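PDB 2Q74: inositol-1-monophosphatase SuhB from Mycobacterium tuberculosis, which probably catalyses the magnesium-dependent hydrolysis of inositol 1-phosphate to free myo-inositol and phosphate. Local coordinates for residues A[143-155]-A[238-250]. Numbering follows the deposited sequence.
Sequences TVYSAATGLGAHL and AGALIAAEAGARV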
ATOM      1  N   THR A 143     -10.254 -11.447  -0.807  1.00 61.69           N
ATOM      2  CA  THR A 143     -10.254 -11.837  -2.218  1.00 61.13           C
ATOM      3  C   THR A 143      -9.211 -12.941  -2.444  1.00 60.45           C
ATOM      4  O   THR A 143      -8.311 -13.122  -1.635  1.00 60.10           O
ATOM      5  CB  THR A 143      -9.930 -10.620  -3.091  1.00 61.10           C
ATOM      6  OG1 THR A 143      -8.635 -10.121  -2.730  1.00 61.70           O
ATOM      7  CG2 THR A 143     -10.935  -9.510  -2.857  1.00 60.62           C
ATOM      8  N   VAL A 144      -9.330 -13.666  -3.549  1.00 59.93           N
ATOM      9  CA  VAL A 144      -8.379 -14.725  -3.864  1.00 59.46           C
ATOM     10  C   VAL A 144      -8.027 -14.680  -5.344  1.00 59.34           C
ATOM     11  O   VAL A 144      -8.898 -14.701  -6.220  1.00 59.67           O
ATOM     12  CB  VAL A 144      -8.905 -16.136  -3.463  1.00 59.33           C
ATOM     13  CG1 VAL A 144      -7.833 -17.202  -3.709  1.00 58.41           C
ATOM     14  CG2 VAL A 144      -9.310 -16.165  -1.995  1.00 59.10           C
ATOM     15  N   TYR A 145      -6.730 -14.593  -5.612  1.00 59.40           N
ATOM     16  CA  TYR A 145      -6.207 -14.629  -6.979  1.00 59.11           C
ATOM     17  C   TYR A 145      -5.780 -16.054  -7.227  1.00 58.86           C
ATOM     18  O   TYR A 145      -5.228 -16.675  -6.328  1.00 58.09           O
ATOM     19  CB  TYR A 145      -4.990 -13.708  -7.100  1.00 59.31           C
ATOM     20  CG  TYR A 145      -5.266 -12.252  -6.800  1.00 59.07           C
ATOM     21  CD1 TYR A 145      -5.299 -11.775  -5.479  1.00 60.05           C
ATOM     22  CD2 TYR A 145      -5.502 -11.355  -7.829  1.00 58.79           C
ATOM     23  CE1 TYR A 145      -5.560 -10.421  -5.204  1.00 59.71           C
ATOM     24  CE2 TYR A 145      -5.736 -10.032  -7.583  1.00 59.96           C
ATOM     25  CZ  TYR A 145      -5.773  -9.552  -6.266  1.00 60.37           C
ATOM     26  OH  TYR A 145      -6.041  -8.218  -6.065  1.00 59.65           O
ATOM     27  N   SER A 146      -6.011 -16.569  -8.435  1.00 59.19           N
ATOM     28  CA  SER A 146      -5.520 -17.906  -8.769  1.00 59.68           C
ATOM     29  C   SER A 146      -5.274 -18.113 -10.241  1.00 60.46           C
ATOM     30  O   SER A 146      -5.773 -17.360 -11.073  1.00 61.29           O
ATOM     31  CB  SER A 146      -6.501 -18.964  -8.275  1.00 59.74           C
ATOM     32  OG  SER A 146      -7.799 -18.764  -8.823  1.00 59.51           O
ATOM     33  N   ALA A 147      -4.507 -19.153 -10.560  1.00 61.01           N
ATOM     34  CA  ALA A 147      -4.181 -19.472 -11.935  1.00 61.27           C
ATOM     35  C   ALA A 147      -3.732 -20.916 -12.025  1.00 61.91           C
ATOM     36  O   ALA A 147      -3.424 -21.535 -11.007  1.00 61.98           O
ATOM     37  CB  ALA A 147      -3.095 -18.555 -12.426  1.00 60.91           C
ATOM     38  N   ALA A 148      -3.721 -21.436 -13.246  1.00 62.57           N
ATOM     39  CA  ALA A 148      -3.149 -22.743 -13.566  1.00 63.63           C
ATOM     40  C   ALA A 148      -2.646 -22.742 -15.023  1.00 64.40           C
ATOM     41  O   ALA A 148      -3.210 -22.038 -15.867  1.00 64.22           O
ATOM     42  CB  ALA A 148      -4.168 -23.840 -13.350  1.00 63.45           C
ATOM     43  N   THR A 149      -1.586 -23.507 -15.310  1.00 65.40           N
ATOM     44  CA  THR A 149      -0.950 -23.473 -16.646  1.00 66.21           C
ATOM     45  C   THR A 149      -1.940 -23.734 -17.745  1.00 66.37           C
ATOM     46  O   THR A 149      -2.600 -24.772 -17.757  1.00 66.20           O
ATOM     47  CB  THR A 149       0.194 -24.489 -16.810  1.00 66.32           C
ATOM     48  OG1 THR A 149      -0.066 -25.644 -15.999  1.00 67.28           O
ATOM     49  CG2 THR A 149       1.522 -23.879 -16.398  1.00 67.29           C
ATOM     50  N   GLY A 150      -2.048 -22.775 -18.658  1.00 66.99           N
ATOM     51  CA  GLY A 150      -2.929 -22.884 -19.807  1.00 67.48           C
ATOM     52  C   GLY A 150      -4.356 -22.464 -19.546  1.00 67.74           C
ATOM     53  O   GLY A 150      -5.152 -22.376 -20.471  1.00 68.41           O
ATOM     54  N   LEU A 151      -4.687 -22.169 -18.297  1.00 67.78           N
ATOM     55  CA  LEU A 151      -6.079 -21.946 -17.917  1.00 67.50           C
ATOM     56  C   LEU A 151      -6.391 -20.492 -17.602  1.00 66.95           C
ATOM     57  O   LEU A 151      -7.541 -20.171 -17.355  1.00 67.24           O
ATOM     58  CB  LEU A 151      -6.436 -22.857 -16.732  1.00 67.79           C
ATOM     59  CG  LEU A 151      -6.391 -24.354 -17.096  1.00 67.78           C
ATOM     60  CD1 LEU A 151      -6.685 -25.225 -15.865  1.00 67.43           C
ATOM     61  CD2 LEU A 151      -7.343 -24.649 -18.233  1.00 66.58           C
ATOM     62  N   GLY A 152      -5.390 -19.616 -17.620  1.00 66.23           N
ATOM     63  CA  GLY A 152      -5.604 -18.217 -17.282  1.00 66.11           C
ATOM     64  C   GLY A 152      -5.593 -17.914 -15.787  1.00 65.80           C
ATOM     65  O   GLY A 152      -5.508 -18.814 -14.961  1.00 65.73           O
ATOM     66  N   ALA A 153      -5.674 -16.629 -15.458  1.00 65.75           N
ATOM     67  CA  ALA A 153      -5.618 -16.137 -14.069  1.00 65.83           C
ATOM     68  C   ALA A 153      -6.932 -15.464 -13.704  1.00 66.02           C
ATOM     69  O   ALA A 153      -7.449 -14.654 -14.480  1.00 65.64           O
ATOM     70  CB  ALA A 153      -4.499 -15.125 -13.926  1.00 65.85           C
ATOM     71  N   HIS A 154      -7.478 -15.778 -12.531  1.00 66.41           N
ATOM     72  CA  HIS A 154      -8.719 -15.133 -12.091  1.00 67.20           C
ATOM     73  C   HIS A 154      -8.616 -14.541 -10.701  1.00 66.46           C
ATOM     74  O   HIS A 154      -7.786 -14.954  -9.904  1.00 66.61           O
ATOM     75  CB  HIS A 154      -9.897 -16.104 -12.148  1.00 68.38           C
ATOM     76  CG  HIS A 154      -9.939 -16.924 -13.398  1.00 71.62           C
ATOM     77  ND1 HIS A 154     -10.297 -16.403 -14.620  1.00 74.60           N
ATOM     78  CD2 HIS A 154      -9.638 -18.226 -13.618  1.00 75.39           C
ATOM     79  CE1 HIS A 154     -10.219 -17.348 -15.540  1.00 75.61           C
ATOM     80  NE2 HIS A 154      -9.823 -18.464 -14.956  1.00 76.67           N
ATOM     81  N   LEU A 155      -9.457 -13.542 -10.450  1.00 66.00           N
ATOM     82  CA  LEU A 155      -9.650 -12.932  -9.141  1.00 65.72           C
ATOM     83  C   LEU A 155     -11.062 -13.272  -8.689  1.00 66.57           C
ATOM     84  O   LEU A 155     -12.009 -13.140  -9.479  1.00 65.83           O
ATOM     85  CB  LEU A 155      -9.548 -11.420  -9.273  1.00 65.51           C
ATOM     86  CG  LEU A 155      -9.389 -10.513  -8.041  1.00 64.75           C
ATOM     87  CD1 LEU A 155      -9.694  -9.087  -8.440  1.00 64.85           C
ATOM     88  CD2 LEU A 155     -10.254 -10.898  -6.907  1.00 63.48           C
ATOM     89  N   ALA A 238       3.538 -18.945  -6.495  1.00 63.73           N
ATOM     90  CA  ALA A 238       2.130 -18.786  -6.865  1.00 63.31           C
ATOM     91  C   ALA A 238       1.836 -17.517  -7.682  1.00 63.27           C
ATOM     92  O   ALA A 238       1.302 -17.591  -8.800  1.00 63.19           O
ATOM     93  CB  ALA A 238       1.279 -18.796  -5.636  1.00 62.77           C
ATOM     94  N   GLY A 239       2.201 -16.364  -7.123  1.00 62.83           N
ATOM     95  CA  GLY A 239       2.041 -15.074  -7.802  1.00 62.40           C
ATOM     96  C   GLY A 239       2.677 -14.991  -9.178  1.00 62.14           C
ATOM     97  O   GLY A 239       2.101 -14.416 -10.096  1.00 62.34           O
ATOM     98  N   ALA A 240       3.861 -15.573  -9.321  1.00 61.85           N
ATOM     99  CA  ALA A 240       4.576 -15.552 -10.590  1.00 61.54           C
ATOM    100  C   ALA A 240       3.704 -16.151 -11.696  1.00 61.14           C
ATOM    101  O   ALA A 240       3.554 -15.564 -12.772  1.00 60.35           O
ATOM    102  CB  ALA A 240       5.894 -16.301 -10.464  1.00 61.00           C
ATOM    103  N   LEU A 241       3.111 -17.301 -11.395  1.00 61.19           N
ATOM    104  CA  LEU A 241       2.264 -18.026 -12.350  1.00 61.56           C
ATOM    105  C   LEU A 241       1.059 -17.180 -12.681  1.00 61.32           C
ATOM    106  O   LEU A 241       0.631 -17.084 -13.833  1.00 61.36           O
ATOM    107  CB  LEU A 241       1.796 -19.351 -11.748  1.00 61.60           C
ATOM    108  CG  LEU A 241       1.461 -20.559 -12.621  1.00 63.01           C
ATOM    109  CD1 LEU A 241       0.359 -21.418 -11.932  1.00 63.30           C
ATOM    110  CD2 LEU A 241       1.058 -20.223 -14.035  1.00 63.78           C
ATOM    111  N   ILE A 242       0.505 -16.577 -11.646  1.00 61.53           N
ATOM    112  CA  ILE A 242      -0.696 -15.773 -11.789  1.00 61.29           C
ATOM    113  C   ILE A 242      -0.424 -14.608 -12.739  1.00 62.19           C
ATOM    114  O   ILE A 242      -1.117 -14.455 -13.755  1.00 62.41           O
ATOM    115  CB  ILE A 242      -1.213 -15.262 -10.451  1.00 61.23           C
ATOM    116  CG1 ILE A 242      -1.690 -16.448  -9.578  1.00 60.34           C
ATOM    117  CG2 ILE A 242      -2.354 -14.301 -10.717  1.00 60.62           C
ATOM    118  CD1 ILE A 242      -1.918 -16.135  -8.111  1.00 59.26           C
ATOM    119  N   ALA A 243       0.616 -13.827 -12.442  1.00 62.52           N
ATOM    120  CA  ALA A 243       1.036 -12.765 -13.361  1.00 62.53           C
ATOM    121  C   ALA A 243       1.278 -13.322 -14.798  1.00 62.16           C
ATOM    122  O   ALA A 243       0.827 -12.760 -15.790  1.00 61.87           O
ATOM    123  CB  ALA A 243       2.250 -12.045 -12.817  1.00 62.01           C
ATOM    124  N   ALA A 244       1.946 -14.454 -14.896  1.00 62.43           N
ATOM    125  CA  ALA A 244       2.256 -15.048 -16.221  1.00 62.28           C
ATOM    126  C   ALA A 244       0.966 -15.366 -16.957  1.00 62.40           C
ATOM    127  O   ALA A 244       0.773 -14.971 -18.089  1.00 62.67           O
ATOM    128  CB  ALA A 244       3.117 -16.294 -16.074  1.00 61.34           C
ATOM    129  N   GLU A 245       0.047 -16.028 -16.286  1.00 63.01           N
ATOM    130  CA  GLU A 245      -1.214 -16.397 -16.921  1.00 63.53           C
ATOM    131  C   GLU A 245      -2.103 -15.199 -17.232  1.00 63.36           C
ATOM    132  O   GLU A 245      -3.144 -15.340 -17.888  1.00 63.13           O
ATOM    133  CB  GLU A 245      -1.975 -17.390 -16.039  1.00 63.96           C
ATOM    134  CG  GLU A 245      -1.365 -18.784 -16.005  1.00 65.22           C
ATOM    135  CD  GLU A 245      -1.346 -19.450 -17.353  1.00 67.16           C
ATOM    136  OE1 GLU A 245      -2.306 -19.254 -18.142  1.00 68.30           O
ATOM    137  OE2 GLU A 245      -0.362 -20.176 -17.622  1.00 68.91           O
ATOM    138  N   ALA A 246      -1.698 -14.032 -16.750  1.00 63.73           N
ATOM    139  CA  ALA A 246      -2.405 -12.792 -17.002  1.00 63.99           C
ATOM    140  C   ALA A 246      -1.744 -12.069 -18.169  1.00 64.43           C
ATOM    141  O   ALA A 246      -2.115 -10.941 -18.491  1.00 64.04           O
ATOM    142  CB  ALA A 246      -2.408 -11.904 -15.710  1.00 63.25           C
ATOM    143  N   GLY A 247      -0.762 -12.725 -18.789  1.00 65.61           N
ATOM    144  CA  GLY A 247      -0.056 -12.199 -19.974  1.00 66.37           C
ATOM    145  C   GLY A 247       1.236 -11.454 -19.654  1.00 67.11           C
ATOM    146  O   GLY A 247       1.899 -10.940 -20.548  1.00 66.92           O
ATOM    147  N   ALA A 248       1.595 -11.376 -18.376  1.00 68.14           N
ATOM    148  CA  ALA A 248       2.795 -10.641 -17.989  1.00 68.78           C
ATOM    149  C   ALA A 248       4.059 -11.401 -18.366  1.00 69.39           C
ATOM    150  O   ALA A 248       4.080 -12.615 -18.439  1.00 69.20           O
ATOM    151  CB  ALA A 248       2.793 -10.323 -16.505  1.00 68.32           C
ATOM    152  N   ARG A 249       5.111 -10.644 -18.613  1.00 70.53           N
ATOM    153  CA  ARG A 249       6.434 -11.181 -18.773  1.00 71.70           C
ATOM    154  C   ARG A 249       7.003 -11.410 -17.370  1.00 72.04           C
ATOM    155  O   ARG A 249       7.023 -10.498 -16.545  1.00 71.79           O
ATOM    156  CB  ARG A 249       7.272 -10.165 -19.535  1.00 72.36           C
ATOM    157  CG  ARG A 249       8.528 -10.711 -20.120  1.00 75.35           C
ATOM    158  CD  ARG A 249       8.295 -11.410 -21.444  1.00 79.13           C
ATOM    159  NE  ARG A 249       9.581 -11.583 -22.103  1.00 80.92           N
ATOM    160  CZ  ARG A 249      10.257 -10.639 -22.755  1.00 82.63           C
ATOM    161  NH1 ARG A 249       9.765  -9.417 -22.864  1.00 82.35           N
ATOM    162  NH2 ARG A 249      11.428 -10.936 -23.326  1.00 84.60           N
ATOM    163  N   VAL A 250       7.435 -12.626 -17.078  1.00 72.50           N
ATOM    164  CA  VAL A 250       7.918 -12.932 -15.747  1.00 73.02           C
ATOM    165  C   VAL A 250       9.181 -13.740 -15.810  1.00 74.06           C
ATOM    166  O   VAL A 250       9.211 -14.768 -16.477  1.00 74.39           O
ATOM    167  CB  VAL A 250       6.889 -13.745 -14.952  1.00 72.87           C
ATOM    168  CG1 VAL A 250       7.384 -13.970 -13.525  1.00 72.64           C
ATOM    169  CG2 VAL A 250       5.551 -13.044 -14.940  1.00 72.40           C
TER
HETATM  170  O   HOH W   1      -6.016 -14.345 -17.425  1.00 66.92           O
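Bent at chi2 (-62°), the side chain of Glu245 folds its carboxylate over the turn that joins strands 143-148 and 152-155, while Ile242, with CG1 anti to its carbonyl carbon (chi1 -66°), spreads its branches over the strands. This beta hairpin belongs to the larger sheet of the alpha-beta-alpha-beta-alpha sandwich, and segment 238-245 of helix 233-245, from the layer between the two sheets, crosses strand 143-148 steeply. Ile242 suits this interface because it is long and branched: its CD1 reaches Tyr145 CB (4.0 Å), CG1 lies against Ala147 CB (3.8 Å) and CG2 meets Ala153 CB (3.9 Å). The small methyls of Ala147 and Ala153 point toward the helix and let its backbone come close, with Ala147 CB 3.7 Å from Ile242 CA. Leu241 lays CD1 on the backbone of Ala147 and Ala148. Val136 of strand 130-138 and Ala219 of helix 211-220 also pack on Ile242. Positive phi suits Gly150 to the turn; at Gly152, also of positive phi, a CB would jam against Leu151 O. A water links hairpin and helix end, accepting from Ala153 N and within donating distance of Glu245 O. Glu245 has the reach and the two oxygens to take a separate N-H on each, both from above one face of the carboxylate: Gly152 N bonds to OE1 at 3.1 Å, and Gly150 N to OE2 at 3.3 Å, the latter nearly straight at 162°.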